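Local coordinates for protein carboxylic ester hydrolase (Aspergillus niger, PDB 7K4O) that hydrolyses carboxylic ester bonds as a serine esterase of the tannase family, probably releasing gallic acid from tannins, at residues R190-R198 against S392-L401; W215-N226 against L347-I357. All coordinates share one frame; numbering follows the deposited sequence.

Contact 1 (R190-R198 against S392-L401); sequences REGWSQVQR and STLQTTWPDL
Gln197 and Thr396 meet through a side-chain amide laid against a loop backbone. Gln197 NE2 donates to Thr396 O at 3.0 Å in a nearly straight bond (165°), with the oxygen in the amide plane, although the nitrogen approaches from above the carbonyl plane. Its OE1 takes a weak bond from Trp398 N; the Gln197 amide thus bridges Thr396 O and Trp398 N, on either side of Thr397.

Arg190 holds the same threonine by its hydroxyl, and Arg198 reaches the start of the segment at Ser392. Arg190 NH1 meets Thr396 OG1 at 3.2 Å in the guanidinium plane, the chain bending at chi3 (65°) to bring it there, while Leu394 CD2 lies over one face; Glu187 forms the salt bridge to NH2. Arg198 NH2 donates to Ser392 O at 3.0 Å, and its NH1 returns to Ser194 O, in plane and on a lone pair. Waters fill in between: one joins Arg198 NE to Ser392 O, and another links Arg198 NH1 to Thr396 OG1.

Apolar contacts complete the fit. Thr396 CG2 rests 3.6 Å from Trp193 CB, and Leu401 divides its branches, CD1 approaching Trp193 CZ3 at 3.7 Å and CD2 lying against Gln197 CG at the same distance. Tyr430 of helix 425-438 meets the Trp193 ring edge-to-face.

The contact illustrates how a loop without regular structure can be fixed to a helix: side chains from the helix and the residues that follow it supply most N-H groups, two loop carbonyls and the Thr396 hydroxyl receive them, and waters extend the grip of Arg198.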
loop_
_atom_site.group_PDB
_atom_site.type_symbol
_atom_site.label_atom_id
_atom_site.label_comp_id
_atom_site.label_asym_id
_atom_site.label_seq_id
_atom_site.Cartn_x
_atom_site.Cartn_y
_atom_site.Cartn_z
ATOM N N ARG A 190 -0.389 1.250 -4.723
ATOM C CA ARG A 190 -0.939 0.934 -6.049
ATOM C C ARG A 190 -0.630 2.113 -6.987
ATOM O O ARG A 190 -0.234 1.925 -8.157
ATOM C CB ARG A 190 -2.455 0.712 -6.026
ATOM C CG ARG A 190 -2.979 0.211 -7.375
ATOM C CD ARG A 190 -4.489 0.384 -7.464
ATOM N NE ARG A 190 -4.929 1.770 -7.449
ATOM C CZ ARG A 190 -4.843 2.613 -8.473
ATOM N NH1 ARG A 190 -4.356 2.224 -9.652
ATOM N NH2 ARG A 190 -5.236 3.851 -8.349
ATOM N N GLU A 191 -0.826 3.326 -6.518
ATOM C CA GLU A 191 -0.592 4.522 -7.344
ATOM C C GLU A 191 0.865 4.590 -7.779
ATOM O O GLU A 191 1.114 4.915 -8.943
ATOM C CB GLU A 191 -1.021 5.779 -6.628
ATOM C CG GLU A 191 -2.529 5.884 -6.435
ATOM C CD GLU A 191 -2.986 6.825 -5.346
ATOM O OE1 GLU A 191 -2.203 7.674 -4.903
ATOM O OE2 GLU A 191 -4.191 6.742 -4.953
ATOM N N GLY A 192 1.804 4.228 -6.902
ATOM C CA GLY A 192 3.212 4.150 -7.331
ATOM C C GLY A 192 3.383 3.169 -8.477
ATOM O O GLY A 192 3.968 3.500 -9.506
ATOM N N TRP A 193 2.846 1.961 -8.335
ATOM C CA TRP A 193 2.974 0.936 -9.410
ATOM C C TRP A 193 2.264 1.391 -10.684
ATOM O O TRP A 193 2.717 1.027 -11.775
ATOM C CB TRP A 193 2.472 -0.436 -8.956
ATOM C CG TRP A 193 3.451 -1.178 -8.112
ATOM C CD1 TRP A 193 3.275 -1.563 -6.823
ATOM C CD2 TRP A 193 4.798 -1.544 -8.461
ATOM N NE1 TRP A 193 4.378 -2.230 -6.374
ATOM C CE2 TRP A 193 5.336 -2.227 -7.356
ATOM C CE3 TRP A 193 5.574 -1.455 -9.630
ATOM C CZ2 TRP A 193 6.622 -2.757 -7.369
ATOM C CZ3 TRP A 193 6.845 -1.987 -9.636
ATOM C CH2 TRP A 193 7.371 -2.610 -8.507
ATOM N N SER A 194 1.195 2.175 -10.596
ATOM C CA SER A 194 0.424 2.607 -11.774
ATOM C C SER A 194 1.343 3.390 -12.721
ATOM O O SER A 194 1.159 3.341 -13.955
ATOM C CB SER A 194 -0.800 3.406 -11.414
ATOM O OG SER A 194 -0.512 4.737 -10.997
ATOM N N GLN A 195 2.297 4.135 -12.173
ATOM C CA GLN A 195 3.220 4.948 -12.993
ATOM C C GLN A 195 4.444 4.129 -13.437
ATOM O O GLN A 195 4.817 4.190 -14.608
ATOM C CB GLN A 195 3.720 6.181 -12.237
ATOM C CG GLN A 195 2.598 7.046 -11.703
ATOM C CD GLN A 195 1.656 7.537 -12.781
ATOM O OE1 GLN A 195 2.037 8.302 -13.644
ATOM N NE2 GLN A 195 0.427 7.022 -12.777
ATOM N N VAL A 196 5.017 3.327 -12.541
ATOM C CA VAL A 196 6.196 2.480 -12.862
ATOM C C VAL A 196 5.856 1.516 -14.010
ATOM O O VAL A 196 6.678 1.270 -14.847
ATOM C CB VAL A 196 6.690 1.774 -11.613
ATOM C CG1 VAL A 196 7.745 0.727 -11.933
ATOM C CG2 VAL A 196 7.215 2.765 -10.549
ATOM N N GLN A 197 4.612 1.051 -14.063
ATOM C CA GLN A 197 4.146 0.114 -15.107
ATOM C C GLN A 197 3.948 0.754 -16.479
ATOM O O GLN A 197 3.856 -0.001 -17.429
ATOM C CB GLN A 197 2.867 -0.571 -14.612
ATOM C CG GLN A 197 3.144 -1.598 -13.554
ATOM C CD GLN A 197 1.931 -2.160 -12.859
ATOM O OE1 GLN A 197 0.784 -1.982 -13.297
ATOM N NE2 GLN A 197 2.154 -2.773 -11.706
ATOM N N ARG A 198 3.855 2.079 -16.590
ATOM C CA ARG A 198 3.509 2.782 -17.819
ATOM C C ARG A 198 4.568 3.780 -18.287
ATOM O O ARG A 198 4.650 3.956 -19.507
ATOM C CB ARG A 198 2.191 3.531 -17.605
ATOM C CG ARG A 198 0.983 2.607 -17.461
ATOM C CD ARG A 198 -0.305 3.345 -17.199
ATOM N NE ARG A 198 -1.476 2.493 -17.123
ATOM C CZ ARG A 198 -1.887 1.842 -16.030
ATOM N NH1 ARG A 198 -1.202 1.871 -14.906
ATOM N NH2 ARG A 198 -3.000 1.114 -16.078
ATOM N N SER A 392 -6.699 -2.673 -17.639
ATOM C CA SER A 392 -6.053 -1.473 -18.235
ATOM C C SER A 392 -6.086 -0.254 -17.306
ATOM O O SER A 392 -5.473 0.783 -17.674
ATOM C CB SER A 392 -6.669 -1.124 -19.565
ATOM O OG SER A 392 -6.415 -2.119 -20.527
ATOM N N THR A 393 -6.802 -0.288 -16.185
ATOM C CA THR A 393 -7.017 0.914 -15.336
ATOM C C THR A 393 -6.595 0.581 -13.906
ATOM O O THR A 393 -5.510 0.970 -13.475
ATOM C CB THR A 393 -8.464 1.471 -15.429
ATOM O OG1 THR A 393 -9.362 0.372 -15.179
ATOM C CG2 THR A 393 -8.767 2.080 -16.779
ATOM N N LEU A 394 -7.407 -0.149 -13.140
ATOM C CA LEU A 394 -7.170 -0.299 -11.684
ATOM C C LEU A 394 -6.328 -1.535 -11.365
ATOM O O LEU A 394 -5.769 -1.549 -10.268
ATOM C CB LEU A 394 -8.529 -0.378 -10.985
ATOM C CG LEU A 394 -9.355 0.900 -11.047
ATOM C CD1 LEU A 394 -10.697 0.649 -10.391
ATOM C CD2 LEU A 394 -8.642 2.005 -10.350
ATOM N N GLN A 395 -6.280 -2.567 -12.219
ATOM C CA GLN A 395 -5.680 -3.855 -11.851
ATOM C C GLN A 395 -4.247 -3.645 -11.356
ATOM O O GLN A 395 -3.875 -4.231 -10.347
ATOM C CB GLN A 395 -5.752 -4.896 -12.972
ATOM C CG GLN A 395 -5.444 -6.303 -12.459
ATOM C CD GLN A 395 -6.506 -6.904 -11.585
ATOM O OE1 GLN A 395 -7.566 -6.315 -11.361
ATOM N NE2 GLN A 395 -6.217 -8.101 -11.066
ATOM N N THR A 396 -3.464 -2.871 -12.094
ATOM C CA THR A 396 -2.099 -2.448 -11.689
ATOM C C THR A 396 -1.185 -3.652 -11.445
ATOM O O THR A 396 -0.423 -3.613 -10.464
ATOM C CB THR A 396 -2.153 -1.487 -10.496
ATOM O OG1 THR A 396 -3.239 -0.585 -10.639
ATOM C CG2 THR A 396 -0.861 -0.709 -10.383
ATOM N N THR A 397 -1.221 -4.667 -12.318
ATOM C CA THR A 397 -0.306 -5.794 -12.186
ATOM C C THR A 397 0.439 -6.064 -13.470
ATOM O O THR A 397 0.936 -7.172 -13.620
ATOM C CB THR A 397 -0.988 -7.075 -11.710
ATOM O OG1 THR A 397 -2.128 -7.276 -12.577
ATOM C CG2 THR A 397 -1.331 -6.909 -10.258
ATOM N N TRP A 398 0.638 -5.072 -14.308
ATOM C CA TRP A 398 1.433 -5.274 -15.531
ATOM C C TRP A 398 2.877 -5.645 -15.193
ATOM O O TRP A 398 3.537 -4.891 -14.481
ATOM C CB TRP A 398 1.370 -4.001 -16.319
ATOM C CG TRP A 398 2.016 -4.105 -17.639
ATOM C CD1 TRP A 398 3.254 -3.650 -17.956
ATOM C CD2 TRP A 398 1.401 -4.519 -18.846
ATOM N NE1 TRP A 398 3.471 -3.830 -19.280
ATOM C CE2 TRP A 398 2.388 -4.406 -19.839
ATOM C CE3 TRP A 398 0.154 -5.055 -19.110
ATOM C CZ2 TRP A 398 2.106 -4.688 -21.162
ATOM C CZ3 TRP A 398 -0.097 -5.407 -20.423
ATOM C CH2 TRP A 398 0.861 -5.226 -21.398
ATOM N N PRO A 399 3.350 -6.839 -15.574
ATOM C CA PRO A 399 4.647 -7.343 -15.099
ATOM C C PRO A 399 5.850 -7.003 -15.969
ATOM O O PRO A 399 6.932 -7.323 -15.560
ATOM C CB PRO A 399 4.389 -8.873 -15.053
ATOM C CG PRO A 399 3.522 -9.084 -16.265
ATOM C CD PRO A 399 2.573 -7.900 -16.241
ATOM N N ASP A 400 5.647 -6.428 -17.153
ATOM C CA ASP A 400 6.740 -6.067 -18.069
ATOM C C ASP A 400 7.144 -4.620 -17.736
ATOM O O ASP A 400 6.430 -3.687 -18.134
ATOM C CB ASP A 400 6.327 -6.184 -19.521
ATOM C CG ASP A 400 7.427 -5.735 -20.463
ATOM O OD1 ASP A 400 8.565 -5.537 -19.934
ATOM O OD2 ASP A 400 7.132 -5.551 -21.649
ATOM N N LEU A 401 8.227 -4.454 -16.987
ATOM C CA LEU A 401 8.705 -3.130 -16.535
ATOM C C LEU A 401 9.963 -2.777 -17.336
ATOM O O LEU A 401 10.811 -1.990 -16.849
ATOM C CB LEU A 401 8.991 -3.203 -15.039
ATOM C CG LEU A 401 7.841 -3.581 -14.121
ATOM C CD1 LEU A 401 8.248 -3.522 -12.657
ATOM C CD2 LEU A 401 6.644 -2.648 -14.349
HETATM O O HOH W 1 6.014 -1.028 -18.686
HETATM O O HOH W 2 -3.728 -1.463 -14.603
HETATM O O HOH W 3 -2.886 1.209 -12.734
HETATM O O HOH W 4 -3.219 1.878 -19.382
#

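Contact 2 (W215-N226 against L347-I357); sequences WSFQQTQHLYSN and LDIDQLGGEYI. With GDE (3,4,5-trihydroxybenzoic acid), chain J.
The gallate pocket of this esterase is built partly on the crossing of helix 215-221 and residues 351-357 of helix 351-361; the axes of these short segments approach to 7.9 Å at 127°. Tyr356 is a knob among Trp215, Ser216, Gln219 and Thr220; the Trp215 edge points at its face in an offset edge-to-face pair, planes 76° apart. Gly353 lets the backbones close in, its CA 3.4 Å from Gln219 O.

Toward the ligand, Leu352 CB sits over one face of the His222 imidazole, a CH-pi contact. NE2 of that ring meets the gallate hydroxyl OAD at 2.7 Å near the ring plane, and Asp333 engages ND1. Gln218 NE2 donates almost linearly (178°) to OAE, which in turn donates to Gln219 OE1 at 2.7 Å; Leu352 CD1 adds an apolar contact to the gallate ring.

Farther along, Asn226 OD1 accepts from Asp350 N at 2.8 Å on an in-plane lone pair, and its ND2 donates to Asp348 O. Asp350, the N-cap, takes Gly353 N on OD2.

Helix 376-390 borders this pair, with Met383 against Phe217 and Thr220 and Trp382 against Ile357, while helix 187-196 lies against Trp215.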
loop_
_atom_site.group_PDB
_atom_site.type_symbol
_atom_site.label_atom_id
_atom_site.label_comp_id
_atom_site.label_asym_id
_atom_site.label_seq_id
_atom_site.Cartn_x
_atom_site.Cartn_y
_atom_site.Cartn_z
ATOM N N TRP A 215 -6.306 -5.488 -8.358
ATOM C CA TRP A 215 -7.557 -4.874 -7.899
ATOM C C TRP A 215 -8.712 -5.893 -7.752
ATOM O O TRP A 215 -9.309 -5.935 -6.662
ATOM C CB TRP A 215 -7.958 -3.745 -8.846
ATOM C CG TRP A 215 -9.110 -2.961 -8.297
ATOM C CD1 TRP A 215 -10.445 -3.133 -8.520
ATOM C CD2 TRP A 215 -8.993 -1.778 -7.496
ATOM N NE1 TRP A 215 -11.148 -2.198 -7.826
ATOM C CE2 TRP A 215 -10.303 -1.334 -7.195
ATOM C CE3 TRP A 215 -7.904 -1.073 -6.947
ATOM C CZ2 TRP A 215 -10.537 -0.246 -6.360
ATOM C CZ3 TRP A 215 -8.141 0.014 -6.149
ATOM C CH2 TRP A 215 -9.438 0.425 -5.855
ATOM N N SER A 216 -9.019 -6.649 -8.805
ATOM C CA SER A 216 -10.247 -7.481 -8.778
ATOM C C SER A 216 -10.106 -8.553 -7.692
ATOM O O SER A 216 -11.157 -9.016 -7.198
ATOM C CB SER A 216 -10.547 -8.056 -10.178
ATOM O OG SER A 216 -9.569 -9.000 -10.579
ATOM N N PHE A 217 -8.905 -9.037 -7.413
ATOM C CA PHE A 217 -8.691 -10.115 -6.422
ATOM C C PHE A 217 -8.631 -9.476 -5.049
ATOM O O PHE A 217 -9.280 -9.931 -4.116
ATOM C CB PHE A 217 -7.432 -10.898 -6.765
ATOM C CG PHE A 217 -7.552 -11.822 -7.951
ATOM C CD1 PHE A 217 -7.682 -11.332 -9.242
ATOM C CD2 PHE A 217 -7.621 -13.194 -7.773
ATOM C CE1 PHE A 217 -7.878 -12.178 -10.313
ATOM C CE2 PHE A 217 -7.757 -14.041 -8.851
ATOM C CZ PHE A 217 -7.890 -13.538 -10.113
ATOM N N GLN A 218 -7.880 -8.375 -4.906
ATOM C CA GLN A 218 -7.650 -7.739 -3.599
ATOM C C GLN A 218 -8.974 -7.213 -3.055
ATOM O O GLN A 218 -9.245 -7.349 -1.853
ATOM C CB GLN A 218 -6.648 -6.588 -3.764
ATOM C CG GLN A 218 -6.633 -5.628 -2.576
ATOM C CD GLN A 218 -6.439 -6.292 -1.221
ATOM O OE1 GLN A 218 -5.839 -7.360 -1.135
ATOM N NE2 GLN A 218 -6.882 -5.586 -0.191
ATOM N N GLN A 219 -9.807 -6.509 -3.859
ATOM C CA GLN A 219 -11.011 -5.895 -3.291
ATOM C C GLN A 219 -12.033 -7.013 -2.970
ATOM O O GLN A 219 -12.660 -6.992 -1.893
ATOM C CB GLN A 219 -11.656 -4.870 -4.217
ATOM C CG GLN A 219 -10.721 -3.751 -4.711
ATOM C CD GLN A 219 -9.930 -3.100 -3.610
ATOM O OE1 GLN A 219 -10.367 -3.048 -2.456
ATOM N NE2 GLN A 219 -8.799 -2.481 -3.997
ATOM N N THR A 220 -12.167 -7.971 -3.864
ATOM C CA THR A 220 -13.199 -9.019 -3.676
ATOM C C THR A 220 -12.829 -9.918 -2.481
ATOM O O THR A 220 -13.770 -10.348 -1.759
ATOM C CB THR A 220 -13.374 -9.840 -4.931
ATOM O OG1 THR A 220 -13.647 -8.974 -6.040
ATOM C CG2 THR A 220 -14.500 -10.839 -4.794
ATOM N N GLN A 221 -11.561 -10.189 -2.236
ATOM C CA GLN A 221 -11.152 -11.090 -1.125
ATOM C C GLN A 221 -11.533 -10.496 0.221
ATOM O O GLN A 221 -11.623 -11.292 1.199
ATOM C CB GLN A 221 -9.699 -11.536 -1.216
ATOM C CG GLN A 221 -8.677 -10.441 -1.013
ATOM C CD GLN A 221 -8.407 -10.108 0.439
ATOM O OE1 GLN A 221 -8.309 -11.029 1.274
ATOM N NE2 GLN A 221 -8.349 -8.800 0.753
ATOM N N HIS A 222 -11.831 -9.212 0.314
ATOM C CA HIS A 222 -12.302 -8.585 1.561
ATOM C C HIS A 222 -13.659 -9.206 1.993
ATOM O O HIS A 222 -14.000 -9.044 3.161
ATOM C CB HIS A 222 -12.433 -7.088 1.431
ATOM C CG HIS A 222 -11.166 -6.333 1.700
ATOM N ND1 HIS A 222 -10.586 -6.334 2.966
ATOM C CD2 HIS A 222 -10.397 -5.533 0.898
ATOM C CE1 HIS A 222 -9.534 -5.514 2.944
ATOM N NE2 HIS A 222 -9.380 -5.018 1.669
ATOM N N LEU A 223 -14.366 -9.859 1.071
ATOM C CA LEU A 223 -15.684 -10.504 1.376
ATOM C C LEU A 223 -15.436 -11.955 1.741
ATOM O O LEU A 223 -16.397 -12.591 2.149
ATOM C CB LEU A 223 -16.626 -10.395 0.169
ATOM C CG LEU A 223 -17.111 -9.005 -0.183
ATOM C CD1 LEU A 223 -18.048 -9.030 -1.412
ATOM C CD2 LEU A 223 -17.810 -8.323 0.959
ATOM N N TYR A 224 -14.221 -12.499 1.567
ATOM C CA TYR A 224 -13.990 -13.953 1.745
ATOM C C TYR A 224 -14.346 -14.400 3.188
ATOM O O TYR A 224 -15.138 -15.361 3.376
ATOM C CB TYR A 224 -12.570 -14.350 1.407
ATOM C CG TYR A 224 -12.283 -15.806 1.595
ATOM C CD1 TYR A 224 -13.137 -16.779 1.095
ATOM C CD2 TYR A 224 -11.198 -16.217 2.341
ATOM C CE1 TYR A 224 -12.891 -18.122 1.327
ATOM C CE2 TYR A 224 -10.935 -17.554 2.555
ATOM C CZ TYR A 224 -11.813 -18.516 2.095
ATOM O OH TYR A 224 -11.526 -19.859 2.301
ATOM N N SER A 225 -13.797 -13.761 4.208
ATOM C CA SER A 225 -14.105 -14.101 5.623
ATOM C C SER A 225 -15.632 -14.099 5.867
ATOM O O SER A 225 -16.134 -15.038 6.510
ATOM C CB SER A 225 -13.428 -13.166 6.552
ATOM O OG SER A 225 -12.029 -13.381 6.521
ATOM N N ASN A 226 -16.335 -13.080 5.414
ATOM C CA ASN A 226 -17.813 -12.993 5.510
ATOM C C ASN A 226 -18.439 -14.255 4.897
ATOM O O ASN A 226 -19.378 -14.850 5.524
ATOM C CB ASN A 226 -18.377 -11.791 4.773
ATOM C CG ASN A 226 -18.165 -10.433 5.392
ATOM O OD1 ASN A 226 -18.152 -9.437 4.662
ATOM N ND2 ASN A 226 -18.028 -10.356 6.705
ATOM N N LEU A 347 -23.442 -11.596 10.921
ATOM C CA LEU A 347 -22.696 -11.092 9.743
ATOM C C LEU A 347 -22.515 -9.576 9.848
ATOM O O LEU A 347 -23.468 -8.837 10.131
ATOM C CB LEU A 347 -23.484 -11.511 8.503
ATOM C CG LEU A 347 -22.966 -10.997 7.165
ATOM C CD1 LEU A 347 -21.589 -11.582 6.901
ATOM C CD2 LEU A 347 -23.917 -11.398 6.053
ATOM N N ASP A 348 -21.301 -9.111 9.557
ATOM C CA ASP A 348 -20.983 -7.673 9.426
ATOM C C ASP A 348 -20.221 -7.487 8.103
ATOM O O ASP A 348 -19.023 -7.834 8.079
ATOM C CB ASP A 348 -20.163 -7.208 10.626
ATOM C CG ASP A 348 -19.973 -5.702 10.671
ATOM O OD1 ASP A 348 -20.452 -5.005 9.746
ATOM O OD2 ASP A 348 -19.345 -5.237 11.644
ATOM N N ILE A 349 -20.918 -7.060 7.053
ATOM C CA ILE A 349 -20.356 -7.070 5.667
ATOM C C ILE A 349 -19.150 -6.133 5.623
ATOM O O ILE A 349 -19.299 -4.955 5.988
ATOM C CB ILE A 349 -21.419 -6.696 4.623
ATOM C CG1 ILE A 349 -22.523 -7.751 4.613
ATOM C CG2 ILE A 349 -20.764 -6.584 3.249
ATOM C CD1 ILE A 349 -23.748 -7.360 3.848
ATOM N N ASP A 350 -18.013 -6.654 5.185
ATOM C CA ASP A 350 -16.784 -5.842 5.086
ATOM C C ASP A 350 -16.998 -4.638 4.161
ATOM O O ASP A 350 -17.406 -4.818 3.011
ATOM C CB ASP A 350 -15.647 -6.707 4.597
ATOM C CG ASP A 350 -14.357 -5.924 4.634
ATOM O OD1 ASP A 350 -13.730 -5.913 5.683
ATOM O OD2 ASP A 350 -14.066 -5.256 3.630
ATOM N N GLN A 351 -16.652 -3.454 4.651
ATOM C CA GLN A 351 -16.905 -2.165 3.974
ATOM C C GLN A 351 -16.102 -2.114 2.648
ATOM O O GLN A 351 -16.676 -1.664 1.661
ATOM C CB GLN A 351 -16.553 -1.006 4.903
ATOM C CG GLN A 351 -17.104 0.348 4.437
ATOM C CD GLN A 351 -16.341 1.028 3.308
ATOM O OE1 GLN A 351 -15.131 0.885 3.170
ATOM N NE2 GLN A 351 -17.049 1.770 2.464
ATOM N N LEU A 352 -14.820 -2.449 2.650
ATOM C CA LEU A 352 -14.005 -2.279 1.421
ATOM C C LEU A 352 -14.473 -3.276 0.367
ATOM O O LEU A 352 -14.571 -2.923 -0.811
ATOM C CB LEU A 352 -12.520 -2.475 1.730
ATOM C CG LEU A 352 -11.811 -1.224 2.253
ATOM C CD1 LEU A 352 -10.432 -1.594 2.733
ATOM C CD2 LEU A 352 -11.700 -0.133 1.188
ATOM N N GLY A 353 -14.752 -4.511 0.765
ATOM C CA GLY A 353 -15.223 -5.502 -0.197
ATOM C C GLY A 353 -16.583 -5.124 -0.754
ATOM O O GLY A 353 -16.785 -5.181 -1.982
ATOM N N GLY A 354 -17.506 -4.726 0.112
ATOM C CA GLY A 354 -18.844 -4.300 -0.309
ATOM C C GLY A 354 -18.779 -3.095 -1.216
ATOM O O GLY A 354 -19.543 -3.015 -2.217
ATOM N N GLU A 355 -17.899 -2.150 -0.902
ATOM C CA GLU A 355 -17.824 -0.929 -1.713
ATOM C C GLU A 355 -17.384 -1.299 -3.142
ATOM O O GLU A 355 -17.878 -0.653 -4.107
ATOM C CB GLU A 355 -16.869 0.099 -1.113
ATOM C CG GLU A 355 -16.706 1.328 -2.010
ATOM C CD GLU A 355 -16.268 2.596 -1.332
ATOM O OE1 GLU A 355 -15.810 2.531 -0.176
ATOM O OE2 GLU A 355 -16.415 3.662 -1.954
ATOM N N TYR A 356 -16.404 -2.166 -3.332
ATOM C CA TYR A 356 -15.958 -2.566 -4.680
ATOM C C TYR A 356 -17.177 -3.092 -5.481
ATOM O O TYR A 356 -17.436 -2.618 -6.605
ATOM C CB TYR A 356 -14.836 -3.582 -4.663
ATOM C CG TYR A 356 -14.572 -4.174 -6.022
ATOM C CD1 TYR A 356 -14.204 -3.363 -7.068
ATOM C CD2 TYR A 356 -14.711 -5.519 -6.297
ATOM C CE1 TYR A 356 -14.019 -3.862 -8.351
ATOM C CE2 TYR A 356 -14.435 -6.047 -7.548
ATOM C CZ TYR A 356 -14.083 -5.216 -8.592
ATOM O OH TYR A 356 -13.892 -5.706 -9.855
ATOM N N ILE A 357 -17.911 -4.028 -4.906
ATOM C CA ILE A 357 -19.078 -4.611 -5.643
ATOM C C ILE A 357 -20.102 -3.522 -5.935
ATOM O O ILE A 357 -20.564 -3.404 -7.096
ATOM C CB ILE A 357 -19.668 -5.817 -4.899
ATOM C CG1 ILE A 357 -18.627 -6.916 -4.691
ATOM C CG2 ILE A 357 -20.927 -6.317 -5.628
ATOM C CD1 ILE A 357 -17.843 -7.345 -5.911
HETATM O OAA GDE J . -5.418 2.378 1.094
HETATM O OAB GDE J . -5.721 1.413 3.062
HETATM O OAC GDE J . -8.236 -0.574 -2.037
HETATM O OAD GDE J . -7.330 -3.274 1.799
HETATM O OAE GDE J . -8.401 -3.008 -0.636
HETATM C CAF GDE J . -7.040 0.424 -0.129
HETATM C CAG GDE J . -6.576 -0.952 1.833
HETATM C CAH GDE J . -5.854 1.427 1.810
HETATM C CAI GDE J . -7.677 -0.666 -0.742
HETATM C CAJ GDE J . -7.253 -2.044 1.230
HETATM C CAK GDE J . -6.560 0.259 1.159
HETATM C CAL GDE J . -7.759 -1.896 -0.033
HETATM O O HOH W 5 -12.870 -1.514 -2.336
#

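How the contacts relate
Contacts 1 and 2 have centres about 22 Å apart yet touch directly, since Gln395 OE1 of contact 1 probably accepts from Ser216 N of contact 2 and Arg190 CD packs on the Trp215 ring. Along the chain the order is 190-198, 215-226, 347-357, 392-401, contact 2 being nested inside the loop that contact 1 closes. Helix 187-196 follows strand 179-185 of the mixed sheet, after a probable nucleophile elbow at Ser186, and strand 205-209 of the same sheet precedes helix 215-221. Arg190 lies near, without touching, residues of the presumed elbow and catalytic triad; contact 1 thus lies next to the gallate site without binding the ligand, and contact 2 forms part of its wall.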